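Local structure of Cg9734-pa (Drosophila melanogaster, 2BK9) at residues A[28-33]-A[114-119]; A[91-96]-A[143-148]; A[107-112]-A[137-142]. The protein binds a heme whose iron is held by two histidines, and probably carries oxygen, as expected of a globin. The protein carries 1 engineered substitution. One frame throughout, in Å; residues are numbered along the deposited sequence. Where two conformers were deposited one is given.

Contact 1 of 3, residues A[28-33]-A[114-119]; sequences LTQFFN and LDVLTA. With HEM (protoporphyrin IX containing Fe), chain B.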
loop_
_atom_site.group_PDB
_atom_site.type_symbol
_atom_site.label_atom_id
_atom_site.label_comp_id
_atom_site.label_asym_id
_atom_site.label_seq_id
_atom_site.Cartn_x
_atom_site.Cartn_y
_atom_site.Cartn_z
ATOM N N LEU A 28 -2.137 2.837 8.188
ATOM C CA LEU A 28 -3.394 3.542 8.041
ATOM C C LEU A 28 -3.598 4.630 9.085
ATOM O O LEU A 28 -4.136 5.684 8.762
ATOM C CB LEU A 28 -4.480 2.473 7.954
ATOM C CG LEU A 28 -5.768 2.797 7.281
ATOM C CD1 LEU A 28 -5.594 3.228 5.832
ATOM C CD2 LEU A 28 -6.733 1.655 7.386
ATOM N N THR A 29 -3.151 4.425 10.319
ATOM C CA THR A 29 -3.204 5.534 11.260
ATOM C C THR A 29 -2.359 6.719 10.777
ATOM O O THR A 29 -2.789 7.858 10.921
ATOM C CB THR A 29 -2.823 5.181 12.694
ATOM O OG1 THR A 29 -1.482 4.697 12.742
ATOM C CG2 THR A 29 -3.785 4.197 13.321
ATOM N N GLN A 30 -1.184 6.459 10.201
ATOM C CA GLN A 30 -0.349 7.557 9.747
ATOM C C GLN A 30 -1.015 8.292 8.583
ATOM O O GLN A 30 -0.973 9.511 8.495
ATOM C CB GLN A 30 1.071 7.062 9.372
ATOM C CG GLN A 30 1.952 8.199 8.842
ATOM C CD GLN A 30 3.370 7.892 8.384
ATOM O OE1 GLN A 30 4.041 8.787 7.832
ATOM N NE2 GLN A 30 3.886 6.702 8.630
ATOM N N PHE A 31 -1.599 7.517 7.682
ATOM C CA PHE A 31 -2.338 8.092 6.567
ATOM C C PHE A 31 -3.406 9.070 7.073
ATOM O O PHE A 31 -3.498 10.191 6.601
ATOM C CB PHE A 31 -2.915 6.942 5.788
ATOM C CG PHE A 31 -3.734 7.295 4.581
ATOM C CD1 PHE A 31 -3.224 8.048 3.524
ATOM C CD2 PHE A 31 -5.001 6.785 4.457
ATOM C CE1 PHE A 31 -3.962 8.276 2.393
ATOM C CE2 PHE A 31 -5.734 6.993 3.306
ATOM C CZ PHE A 31 -5.201 7.749 2.275
ATOM N N PHE A 32 -4.203 8.615 8.023
ATOM C CA PHE A 32 -5.293 9.459 8.507
ATOM C C PHE A 32 -4.817 10.597 9.410
ATOM O O PHE A 32 -5.446 11.642 9.451
ATOM C CB PHE A 32 -6.353 8.638 9.224
ATOM C CG PHE A 32 -7.032 7.635 8.371
ATOM C CD1 PHE A 32 -7.574 7.974 7.134
ATOM C CD2 PHE A 32 -7.177 6.321 8.804
ATOM C CE1 PHE A 32 -8.198 7.018 6.390
ATOM C CE2 PHE A 32 -7.830 5.383 8.043
ATOM C CZ PHE A 32 -8.361 5.738 6.865
ATOM N N ASN A 33 -3.725 10.383 10.135
ATOM C CA ASN A 33 -3.175 11.454 10.961
ATOM C C ASN A 33 -2.658 12.593 10.129
ATOM O O ASN A 33 -2.926 13.765 10.407
ATOM C CB ASN A 33 -2.049 10.845 11.821
ATOM C CG ASN A 33 -1.561 11.745 12.877
ATOM O OD1 ASN A 33 -2.303 12.561 13.409
ATOM N ND2 ASN A 33 -0.287 11.604 13.196
ATOM N N LEU A 114 5.974 3.727 2.451
ATOM C CA LEU A 114 7.430 3.678 2.406
ATOM C C LEU A 114 8.048 4.081 3.743
ATOM O O LEU A 114 9.027 3.472 4.175
ATOM C CB LEU A 114 7.939 4.539 1.253
ATOM C CG LEU A 114 7.670 3.916 -0.135
ATOM C CD1 LEU A 114 7.880 4.955 -1.214
ATOM C CD2 LEU A 114 8.528 2.695 -0.384
ATOM N N ASP A 115 7.447 5.044 4.423
ATOM C CA ASP A 115 7.903 5.447 5.726
ATOM C C ASP A 115 7.802 4.281 6.733
ATOM O O ASP A 115 8.728 4.011 7.492
ATOM C CB ASP A 115 7.075 6.637 6.182
ATOM C CG ASP A 115 7.445 7.123 7.485
ATOM O OD1 ASP A 115 8.475 7.835 7.542
ATOM O OD2 ASP A 115 6.801 6.813 8.531
ATOM N N VAL A 116 6.659 3.612 6.751
ATOM C CA VAL A 116 6.442 2.539 7.692
ATOM C C VAL A 116 7.420 1.395 7.432
ATOM O O VAL A 116 8.000 0.851 8.358
ATOM C CB VAL A 116 5.000 2.076 7.663
ATOM C CG1 VAL A 116 4.822 0.726 8.396
ATOM C CG2 VAL A 116 4.088 3.135 8.261
ATOM N N LEU A 117 7.595 0.993 6.180
ATOM C CA LEU A 117 8.463 -0.116 5.834
ATOM C C LEU A 117 9.925 0.208 6.125
ATOM O O LEU A 117 10.680 -0.654 6.593
ATOM C CB LEU A 117 8.271 -0.529 4.410
ATOM C CG LEU A 117 6.847 -1.041 4.120
ATOM C CD1 LEU A 117 6.765 -1.442 2.652
ATOM C CD2 LEU A 117 6.370 -2.188 5.015
ATOM N N THR A 118 10.322 1.452 5.845
ATOM C CA THR A 118 11.669 1.870 6.095
ATOM C C THR A 118 12.003 1.708 7.572
ATOM O O THR A 118 13.062 1.199 7.924
ATOM C CB THR A 118 11.866 3.310 5.586
ATOM O OG1 THR A 118 11.779 3.285 4.155
ATOM C CG2 THR A 118 13.246 3.832 5.927
ATOM N N ALA A 119 11.095 2.130 8.436
ATOM C CA ALA A 119 11.305 1.983 9.862
ATOM C C ALA A 119 11.230 0.532 10.278
ATOM O O ALA A 119 12.080 0.050 11.015
ATOM C CB ALA A 119 10.326 2.840 10.621
HETATM C CHA HEM B . -11.712 -0.703 -0.012
HETATM C CHB HEM B . -7.232 -2.192 -0.930
HETATM C CHC HEM B . -5.810 2.353 -0.810
HETATM C CHD HEM B . -10.150 3.789 0.549
HETATM C C1A HEM B . -10.629 -1.476 -0.340
HETATM C C2A HEM B . -10.687 -2.891 -0.708
HETATM C C3A HEM B . -9.438 -3.326 -0.990
HETATM C C4A HEM B . -8.584 -2.196 -0.760
HETATM C CMA HEM B . -8.911 -4.705 -1.434
HETATM C CAA HEM B . -11.990 -3.697 -0.767
HETATM C CBA HEM B . -12.772 -3.370 -2.039
HETATM C CGA HEM B . -14.083 -4.105 -1.940
HETATM O O1A HEM B . -15.012 -3.624 -1.225
HETATM O O2A HEM B . -14.208 -5.163 -2.579
HETATM C C1B HEM B . -6.422 -1.081 -0.924
HETATM C C2B HEM B . -5.033 -1.097 -1.287
HETATM C C3B HEM B . -4.634 0.189 -1.254
HETATM C C4B HEM B . -5.764 1.008 -0.936
HETATM C CMB HEM B . -4.248 -2.338 -1.607
HETATM C CAB HEM B . -3.314 0.752 -1.616
HETATM C CBB HEM B . -2.148 0.159 -1.438
HETATM C C1C HEM B . -6.844 3.157 -0.443
HETATM C C2C HEM B . -6.825 4.611 -0.317
HETATM C C3C HEM B . -8.017 5.011 0.125
HETATM C C4C HEM B . -8.831 3.830 0.245
HETATM C CMC HEM B . -5.617 5.479 -0.664
HETATM C CAC HEM B . -8.393 6.441 0.411
HETATM C CBC HEM B . -9.281 6.877 1.279
HETATM C C1D HEM B . -10.965 2.707 0.542
HETATM C C2D HEM B . -12.349 2.737 0.762
HETATM C C3D HEM B . -12.825 1.406 0.613
HETATM C C4D HEM B . -11.660 0.634 0.272
HETATM C CMD HEM B . -13.169 3.955 1.151
HETATM C CAD HEM B . -14.256 0.960 0.758
HETATM C CBD HEM B . -14.621 0.715 2.188
HETATM C CGD HEM B . -16.044 0.295 2.382
HETATM O O1D HEM B . -16.501 0.218 3.547
HETATM O O2D HEM B . -16.742 0.025 1.369
HETATM N NA HEM B . -9.338 -1.071 -0.412
HETATM N NB HEM B . -6.867 0.228 -0.705
HETATM N NC HEM B . -8.091 2.706 -0.097
HETATM N ND HEM B . -10.561 1.426 0.232
HETATM FE FE HEM B . -8.727 0.804 -0.214
#
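Gln30 and Asp115 meet at the surface of the protein through a single hydrogen bond, the one polar link between segments 28-33 and 114-119. NE2 of Gln30 donates to OD2 of Asp115 at 2.9 Å, with an N-H...O angle of 152°. The bond is moderately bent: the nitrogen arrives on the anti side of the carboxylate oxygen, 32° out of the carboxylate plane, and the two flat groups stand almost perpendicular. NE2 is the bonding atom; OE1 of Gln30 lies farther off, 3.5 Å from OD2 of Asp115, an approach of two acceptors without a bond. The same NE2 also passes the methyl CG2 of Val116 at 3.6 Å, which lies alongside the end of the amide.

Reach explains the contact. The nearest CA atoms, those of Gln30 and Val116, are 8.7 Å apart, and the glutamine bridges that distance by stretching fully: CG is anti to the backbone N (chi1 178°) and the chain stays extended beyond it. Its OE1 accepts a hydrogen bond from NE of Arg34, one turn further along the same helix, which is likely to hold the amide in this orientation and leaves NE2 to serve Asp115. Val112, a turn before Val116, touches the glutamine as well.

The next residue of helix 20-34 points elsewhere. Phe31 brings CZ to 3.7 Å from the heme methyl CMC, with the heme atom CAC in the plane of the ring at its edge. One helix thus presents a polar residue to the surface and an aromatic one to the heme, the amphipathic pattern of helices that enclose the heme pocket in the globin fold.

Contact 2 of 3, residues A[91-96]-A[143-148]; sequences KIAVSH and FKAIDD. With MG (magnesium ion), chain D; HEM (protoporphyrin IX containing Fe), chain B.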
loop_
_atom_site.group_PDB
_atom_site.type_symbol
_atom_site.label_atom_id
_atom_site.label_comp_id
_atom_site.label_asym_id
_atom_site.label_seq_id
_atom_site.Cartn_x
_atom_site.Cartn_y
_atom_site.Cartn_z
ATOM N N LYS A 91 -7.077 -4.291 -10.566
ATOM C CA LYS A 91 -8.273 -4.601 -9.796
ATOM C C LYS A 91 -8.382 -3.688 -8.568
ATOM O O LYS A 91 -9.451 -3.148 -8.290
ATOM C CB LYS A 91 -8.320 -6.079 -9.405
ATOM C CG LYS A 91 -9.532 -6.391 -8.556
ATOM C CD LYS A 91 -9.720 -7.881 -8.341
ATOM C CE LYS A 91 -10.975 -8.138 -7.566
ATOM N NZ LYS A 91 -12.210 -7.985 -8.398
ATOM N N ILE A 92 -7.283 -3.450 -7.881
ATOM C CA ILE A 92 -7.322 -2.494 -6.772
ATOM C C ILE A 92 -7.776 -1.124 -7.265
ATOM O O ILE A 92 -8.636 -0.476 -6.664
ATOM C CB ILE A 92 -5.945 -2.392 -6.114
ATOM C CG1 ILE A 92 -5.549 -3.715 -5.446
ATOM C CG2 ILE A 92 -5.907 -1.268 -5.109
ATOM C CD1 ILE A 92 -6.506 -4.216 -4.427
ATOM N N ALA A 93 -7.227 -0.654 -8.367
ATOM C CA ALA A 93 -7.577 0.662 -8.872
ATOM C C ALA A 93 -9.078 0.730 -9.172
ATOM O O ALA A 93 -9.780 1.665 -8.762
ATOM C CB ALA A 93 -6.782 1.011 -10.099
ATOM N N VAL A 94 -9.560 -0.259 -9.889
ATOM C CA VAL A 94 -10.960 -0.204 -10.274
ATOM C C VAL A 94 -11.844 -0.319 -9.038
ATOM O O VAL A 94 -12.894 0.354 -8.978
ATOM C CB VAL A 94 -11.237 -1.262 -11.333
ATOM C CG1 VAL A 94 -12.711 -1.325 -11.632
ATOM C CG2 VAL A 94 -10.448 -0.908 -12.599
ATOM N N SER A 95 -11.446 -1.071 -8.036
ATOM C CA SER A 95 -12.232 -1.209 -6.819
ATOM C C SER A 95 -12.446 0.112 -6.087
ATOM O O SER A 95 -13.395 0.229 -5.319
ATOM C CB SER A 95 -11.556 -2.214 -5.852
ATOM O OG SER A 95 -11.745 -3.520 -6.310
ATOM N N HIS A 96 -11.580 1.088 -6.255
ATOM C CA HIS A 96 -11.714 2.361 -5.565
ATOM C C HIS A 96 -12.445 3.418 -6.371
ATOM O O HIS A 96 -12.746 4.467 -5.819
ATOM C CB HIS A 96 -10.343 2.854 -5.109
ATOM C CG HIS A 96 -9.733 2.020 -4.034
ATOM N ND1 HIS A 96 -9.033 0.861 -4.277
ATOM C CD2 HIS A 96 -9.798 2.137 -2.683
ATOM C CE1 HIS A 96 -8.648 0.336 -3.110
ATOM N NE2 HIS A 96 -9.078 1.104 -2.132
ATOM N N PHE A 143 -2.409 4.064 -11.805
ATOM C CA PHE A 143 -2.655 5.387 -12.400
ATOM C C PHE A 143 -3.000 5.343 -13.879
ATOM O O PHE A 143 -3.565 6.310 -14.393
ATOM C CB PHE A 143 -1.470 6.319 -12.146
ATOM C CG PHE A 143 -1.352 6.811 -10.726
ATOM C CD1 PHE A 143 -2.146 6.371 -9.693
ATOM C CD2 PHE A 143 -0.411 7.747 -10.441
ATOM C CE1 PHE A 143 -2.025 6.881 -8.404
ATOM C CE2 PHE A 143 -0.267 8.215 -9.150
ATOM C CZ PHE A 143 -1.056 7.784 -8.139
ATOM N N LYS A 144 -2.770 4.219 -14.538
ATOM C CA LYS A 144 -3.272 4.055 -15.906
ATOM C C LYS A 144 -4.716 3.586 -15.913
ATOM O O LYS A 144 -5.246 3.364 -16.990
ATOM C CB LYS A 144 -2.341 3.187 -16.796
ATOM C CG LYS A 144 -2.262 1.754 -16.430
ATOM C CD LYS A 144 -1.386 1.002 -17.430
ATOM C CE LYS A 144 -1.087 -0.477 -17.064
ATOM N NZ LYS A 144 -2.315 -1.303 -16.990
ATOM N N ALA A 145 -5.357 3.429 -14.749
ATOM C CA ALA A 145 -6.731 3.018 -14.676
ATOM C C ALA A 145 -7.701 4.106 -14.185
ATOM O O ALA A 145 -8.909 3.857 -14.191
ATOM C CB ALA A 145 -6.866 1.797 -13.783
ATOM N N ILE A 146 -7.212 5.276 -13.753
ATOM C CA ILE A 146 -8.047 6.329 -13.188
ATOM C C ILE A 146 -7.590 7.669 -13.685
ATOM O O ILE A 146 -6.459 7.853 -14.109
ATOM C CB ILE A 146 -8.051 6.296 -11.638
ATOM C CG1 ILE A 146 -6.619 6.375 -11.074
ATOM C CG2 ILE A 146 -8.785 5.071 -11.135
ATOM C CD1 ILE A 146 -6.593 6.707 -9.623
ATOM N N ASP A 147 -8.511 8.624 -13.620
ATOM C CA ASP A 147 -8.185 10.027 -13.782
ATOM C C ASP A 147 -7.626 10.599 -12.478
ATOM O O ASP A 147 -7.503 9.888 -11.483
ATOM C CB ASP A 147 -9.374 10.805 -14.369
ATOM C CG ASP A 147 -10.525 11.076 -13.396
ATOM O OD1 ASP A 147 -10.389 10.844 -12.172
ATOM O OD2 ASP A 147 -11.597 11.555 -13.864
ATOM N N ASP A 148 -7.257 11.871 -12.510
ATOM C CA ASP A 148 -6.612 12.455 -11.344
ATOM C C ASP A 148 -7.526 12.376 -10.114
ATOM O O ASP A 148 -7.032 12.388 -8.989
ATOM C CB ASP A 148 -6.279 13.924 -11.561
ATOM C CG ASP A 148 -5.098 14.162 -12.392
ATOM O OD1 ASP A 148 -4.431 13.223 -12.828
ATOM O OD2 ASP A 148 -4.681 15.339 -12.531
HETATM MG MG MG D . -12.387 12.283 -15.581
HETATM C CHA HEM B . -11.712 -0.703 -0.012
HETATM C CHB HEM B . -7.232 -2.192 -0.930
HETATM C CHC HEM B . -5.810 2.353 -0.810
HETATM C CHD HEM B . -10.150 3.789 0.549
HETATM C C1A HEM B . -10.629 -1.476 -0.340
HETATM C C2A HEM B . -10.687 -2.891 -0.708
HETATM C C3A HEM B . -9.438 -3.326 -0.990
HETATM C C4A HEM B . -8.584 -2.196 -0.760
HETATM C CMA HEM B . -8.911 -4.705 -1.434
HETATM C CAA HEM B . -11.990 -3.697 -0.767
HETATM C CBA HEM B . -12.772 -3.370 -2.039
HETATM C CGA HEM B . -14.083 -4.105 -1.940
HETATM O O1A HEM B . -15.012 -3.624 -1.225
HETATM O O2A HEM B . -14.208 -5.163 -2.579
HETATM C C1B HEM B . -6.422 -1.081 -0.924
HETATM C C2B HEM B . -5.033 -1.097 -1.287
HETATM C C3B HEM B . -4.634 0.189 -1.254
HETATM C C4B HEM B . -5.764 1.008 -0.936
HETATM C CMB HEM B . -4.248 -2.338 -1.607
HETATM C CAB HEM B . -3.314 0.752 -1.616
HETATM C CBB HEM B . -2.148 0.159 -1.438
HETATM C C1C HEM B . -6.844 3.157 -0.443
HETATM C C2C HEM B . -6.825 4.611 -0.317
HETATM C C3C HEM B . -8.017 5.011 0.125
HETATM C C4C HEM B . -8.831 3.830 0.245
HETATM C CMC HEM B . -5.617 5.479 -0.664
HETATM C CAC HEM B . -8.393 6.441 0.411
HETATM C CBC HEM B . -9.281 6.877 1.279
HETATM C C1D HEM B . -10.965 2.707 0.542
HETATM C C2D HEM B . -12.349 2.737 0.762
HETATM C C3D HEM B . -12.825 1.406 0.613
HETATM C C4D HEM B . -11.660 0.634 0.272
HETATM C CMD HEM B . -13.169 3.955 1.151
HETATM C CAD HEM B . -14.256 0.960 0.758
HETATM C CBD HEM B . -14.621 0.715 2.188
HETATM C CGD HEM B . -16.044 0.295 2.382
HETATM O O1D HEM B . -16.501 0.218 3.547
HETATM O O2D HEM B . -16.742 0.025 1.369
HETATM N NA HEM B . -9.338 -1.071 -0.412
HETATM N NB HEM B . -6.867 0.228 -0.705
HETATM N NC HEM B . -8.091 2.706 -0.097
HETATM N ND HEM B . -10.561 1.426 0.232
HETATM FE FE HEM B . -8.727 0.804 -0.214
HETATM O O HOH W 1 -11.037 11.348 -16.992
HETATM O O HOH W 2 -11.200 13.971 -15.434
#
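Ala93 and Ala145 meet methyl to methyl, CB to CB at 3.8 Å, where helix 81-96 comes against the irregular segment that follows helix 125-143. With side chains this small the backbones can approach closely, to 6.3 Å between the CA atoms of the same two alanines. Beside them CG2 of Ile146 lies 4.3 Å from the carbonyl O of Ala93, a loose methyl-to-carbonyl approach.

The helix that makes this contact also carries the proximal histidine of the globin fold, and His96 can be followed outward from its backbone. Its CB leaves with CG anti to the carbonyl carbon (chi1 -68°), a torsion that directs the imidazole toward the heme. ND1 turns back to the preceding turn of the helix and donates to O of Ile92 at 2.8 Å, nearly straight at 170°; the acceptor lies close to the ring plane, although the nitrogen stands above the carbonyl plane. On either side of the iron, CD2 comes to 3.1 Å from the heme nitrogen ND and CE1 to 3.0 Å from NB. NE2 binds the heme iron at 2.0 Å, with His61 supplying the second axial nitrogen. Held at ND1 and at NE2, the ring has little freedom to turn.

Ile92 packs CD1 against the heme methyl CMA. Further along the other segment, Asp147 binds a magnesium ion through OD2 at 2.0 Å, and two waters also coordinate the ion.

Contact 3 of 3, residues A[107-112]-A[137-142]; sequences NQLKGV and HVYAII. With HEM (protoporphyrin IX containing Fe), chain B.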
loop_
_atom_site.group_PDB
_atom_site.type_symbol
_atom_site.label_atom_id
_atom_site.label_comp_id
_atom_site.label_asym_id
_atom_site.label_seq_id
_atom_site.Cartn_x
_atom_site.Cartn_y
_atom_site.Cartn_z
ATOM N N ASN A 107 -1.020 9.004 -3.560
ATOM C CA ASN A 107 0.340 9.488 -3.320
ATOM C C ASN A 107 0.567 9.797 -1.842
ATOM O O ASN A 107 1.664 9.567 -1.327
ATOM C CB ASN A 107 0.655 10.663 -4.224
ATOM C CG ASN A 107 0.934 10.236 -5.633
ATOM O OD1 ASN A 107 1.458 9.145 -5.880
ATOM N ND2 ASN A 107 0.561 11.093 -6.599
ATOM N N GLN A 108 -0.462 10.263 -1.139
ATOM C CA GLN A 108 -0.415 10.418 0.300
ATOM C C GLN A 108 -0.109 9.066 0.971
ATOM O O GLN A 108 0.771 8.954 1.827
ATOM C CB GLN A 108 -1.750 11.002 0.811
ATOM C CG GLN A 108 -1.919 12.462 0.505
ATOM C CD GLN A 108 -3.329 12.958 0.763
ATOM O OE1 GLN A 108 -4.263 12.173 0.904
ATOM N NE2 GLN A 108 -3.491 14.266 0.824
ATOM N N LEU A 109 -0.821 8.017 0.569
ATOM C CA LEU A 109 -0.601 6.710 1.141
ATOM C C LEU A 109 0.777 6.175 0.784
ATOM O O LEU A 109 1.407 5.494 1.595
ATOM C CB LEU A 109 -1.703 5.735 0.678
ATOM C CG LEU A 109 -1.655 4.369 1.355
ATOM C CD1 LEU A 109 -1.926 4.418 2.823
ATOM C CD2 LEU A 109 -2.611 3.397 0.700
ATOM N N LYS A 110 1.225 6.472 -0.418
ATOM C CA LYS A 110 2.507 5.948 -0.909
ATOM C C LYS A 110 3.652 6.328 0.023
ATOM O O LYS A 110 4.482 5.497 0.411
ATOM C CB LYS A 110 2.789 6.500 -2.310
ATOM C CG LYS A 110 4.020 6.037 -3.018
ATOM C CD LYS A 110 4.166 6.818 -4.379
ATOM C CE LYS A 110 5.019 6.136 -5.416
ATOM N NZ LYS A 110 5.323 7.156 -6.463
ATOM N N GLY A 111 3.732 7.609 0.372
ATOM C CA GLY A 111 4.798 8.045 1.210
ATOM C C GLY A 111 4.728 7.438 2.582
ATOM O O GLY A 111 5.734 7.128 3.192
ATOM N N VAL A 112 3.521 7.206 3.069
ATOM C CA VAL A 112 3.319 6.605 4.390
ATOM C C VAL A 112 3.707 5.145 4.377
ATOM O O VAL A 112 4.361 4.684 5.308
ATOM C CB VAL A 112 1.885 6.786 4.797
ATOM C CG1 VAL A 112 1.527 5.868 5.906
ATOM C CG2 VAL A 112 1.561 8.272 5.085
ATOM N N HIS A 137 6.268 1.117 -9.479
ATOM C CA HIS A 137 5.753 0.236 -10.510
ATOM C C HIS A 137 4.299 -0.025 -10.336
ATOM O O HIS A 137 3.489 0.104 -11.265
ATOM C CB HIS A 137 6.540 -1.066 -10.582
ATOM C CG HIS A 137 6.088 -1.952 -11.682
ATOM N ND1 HIS A 137 6.509 -1.783 -12.978
ATOM C CD2 HIS A 137 5.154 -2.927 -11.706
ATOM C CE1 HIS A 137 5.917 -2.684 -13.738
ATOM N NE2 HIS A 137 5.071 -3.382 -12.999
ATOM N N VAL A 138 3.916 -0.406 -9.119
ATOM C CA VAL A 138 2.516 -0.723 -8.921
ATOM C C VAL A 138 1.630 0.524 -9.028
ATOM O O VAL A 138 0.520 0.442 -9.502
ATOM C CB VAL A 138 2.233 -1.609 -7.682
ATOM C CG1 VAL A 138 3.079 -2.854 -7.734
ATOM C CG2 VAL A 138 2.447 -0.900 -6.464
ATOM N N TYR A 139 2.144 1.667 -8.621
ATOM C CA TYR A 139 1.406 2.941 -8.795
ATOM C C TYR A 139 1.224 3.283 -10.261
ATOM O O TYR A 139 0.182 3.858 -10.628
ATOM C CB TYR A 139 2.094 4.075 -8.045
ATOM C CG TYR A 139 1.556 4.216 -6.659
ATOM C CD1 TYR A 139 1.425 3.134 -5.779
ATOM C CD2 TYR A 139 1.127 5.433 -6.191
ATOM C CE1 TYR A 139 0.905 3.242 -4.515
ATOM C CE2 TYR A 139 0.582 5.545 -4.886
ATOM C CZ TYR A 139 0.434 4.432 -4.092
ATOM O OH TYR A 139 -0.099 4.506 -2.830
ATOM N N ALA A 140 2.195 2.956 -11.113
ATOM C CA ALA A 140 2.009 3.128 -12.562
ATOM C C ALA A 140 0.786 2.355 -13.024
ATOM O O ALA A 140 0.022 2.845 -13.842
ATOM N N ILE A 141 0.597 1.149 -12.488
ATOM C CA ILE A 141 -0.516 0.332 -12.852
ATOM C C ILE A 141 -1.831 0.969 -12.390
ATOM O O ILE A 141 -2.811 1.080 -13.159
ATOM C CB ILE A 141 -0.372 -1.085 -12.304
ATOM C CG1 ILE A 141 0.876 -1.793 -12.845
ATOM C CG2 ILE A 141 -1.658 -1.854 -12.604
ATOM C CD1 ILE A 141 1.296 -3.027 -12.076
ATOM N N ILE A 142 -1.883 1.411 -11.133
ATOM C CA ILE A 142 -3.078 2.070 -10.638
ATOM C C ILE A 142 -3.420 3.252 -11.527
ATOM O O ILE A 142 -4.573 3.507 -11.911
ATOM C CB ILE A 142 -2.877 2.560 -9.173
ATOM C CG1 ILE A 142 -2.592 1.373 -8.225
ATOM C CG2 ILE A 142 -4.119 3.354 -8.694
ATOM C CD1 ILE A 142 -2.268 1.848 -6.851
HETATM C CHA HEM B . -11.712 -0.703 -0.012
HETATM C CHB HEM B . -7.232 -2.192 -0.930
HETATM C CHC HEM B . -5.810 2.353 -0.810
HETATM C CHD HEM B . -10.150 3.789 0.549
HETATM C C1A HEM B . -10.629 -1.476 -0.340
HETATM C C2A HEM B . -10.687 -2.891 -0.708
HETATM C C3A HEM B . -9.438 -3.326 -0.990
HETATM C C4A HEM B . -8.584 -2.196 -0.760
HETATM C CMA HEM B . -8.911 -4.705 -1.434
HETATM C CAA HEM B . -11.990 -3.697 -0.767
HETATM C CBA HEM B . -12.772 -3.370 -2.039
HETATM C CGA HEM B . -14.083 -4.105 -1.940
HETATM O O1A HEM B . -15.012 -3.624 -1.225
HETATM O O2A HEM B . -14.208 -5.163 -2.579
HETATM C C1B HEM B . -6.422 -1.081 -0.924
HETATM C C2B HEM B . -5.033 -1.097 -1.287
HETATM C C3B HEM B . -4.634 0.189 -1.254
HETATM C C4B HEM B . -5.764 1.008 -0.936
HETATM C CMB HEM B . -4.248 -2.338 -1.607
HETATM C CAB HEM B . -3.314 0.752 -1.616
HETATM C CBB HEM B . -2.148 0.159 -1.438
HETATM C C1C HEM B . -6.844 3.157 -0.443
HETATM C C2C HEM B . -6.825 4.611 -0.317
HETATM C C3C HEM B . -8.017 5.011 0.125
HETATM C C4C HEM B . -8.831 3.830 0.245
HETATM C CMC HEM B . -5.617 5.479 -0.664
HETATM C CAC HEM B . -8.393 6.441 0.411
HETATM C CBC HEM B . -9.281 6.877 1.279
HETATM C C1D HEM B . -10.965 2.707 0.542
HETATM C C2D HEM B . -12.349 2.737 0.762
HETATM C C3D HEM B . -12.825 1.406 0.613
HETATM C C4D HEM B . -11.660 0.634 0.272
HETATM C CMD HEM B . -13.169 3.955 1.151
HETATM C CAD HEM B . -14.256 0.960 0.758
HETATM C CBD HEM B . -14.621 0.715 2.188
HETATM C CGD HEM B . -16.044 0.295 2.382
HETATM O O1D HEM B . -16.501 0.218 3.547
HETATM O O2D HEM B . -16.742 0.025 1.369
HETATM N NA HEM B . -9.338 -1.071 -0.412
HETATM N NB HEM B . -6.867 0.228 -0.705
HETATM N NC HEM B . -8.091 2.706 -0.097
HETATM N ND HEM B . -10.561 1.426 0.232
HETATM FE FE HEM B . -8.727 0.804 -0.214
#
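Segments 107-112 and 137-142 run nearly antiparallel, at 166°, with their helix axes 12.0 Å apart, a separation bridged by the side chain of Tyr139. Lys110 lies along one face of that ring: its CB comes to 3.5 Å from CE2 of Tyr139, and its CD forms a CH-pi contact, 4.1 Å from the ring centroid and 27° off the normal. The lysine chain is extended beyond CG, which carries its methylenes past the ring and delivers NZ to a salt bridge with Asp136. CD1 of Ile142 covers the opposite face toward its rim. At the ring edge, near its plane, OD1 of Asn107 approaches CD2 of Tyr139 at 3.7 Å.

These helices are the last two of the globin fold, and the first of them also lines the heme pocket: CD2 of Leu109 lies 3.6 Å from the heme atom CAB, while its CB is 4.0 Å from the tyrosine OH. That hydroxyl is hydrogen-bonded to O of Tyr106. A leucine at Tyr139 would probably cost this carbonyl its hydroxyl partner and leave the methylenes of Lys110 without a ring face to lie against. The Tyr139 ring also meets that of Phe143, with planes about 60° apart.

How the contacts relate
Following the chain from the N terminus, past helix 3-17, the first helix to take part is 20-34, and contact 1 closes a long loop by joining it to the later half of helix 103-120. Before that loop is complete, helix 81-96 supplies the first half of contact 2, whose second half starts at the end of helix 125-143 and runs into the loop after it; contacts 1 and 2 therefore cross. Contact 3 joins helices 103-120 and 125-143, so it crosses contact 1 and falls wholly within the span of contact 2. Phe31 packs on Leu109 between contacts 1 and 3, and Phe143 on Asn107 between contacts 2 and 3. All three contacts reach the same heme.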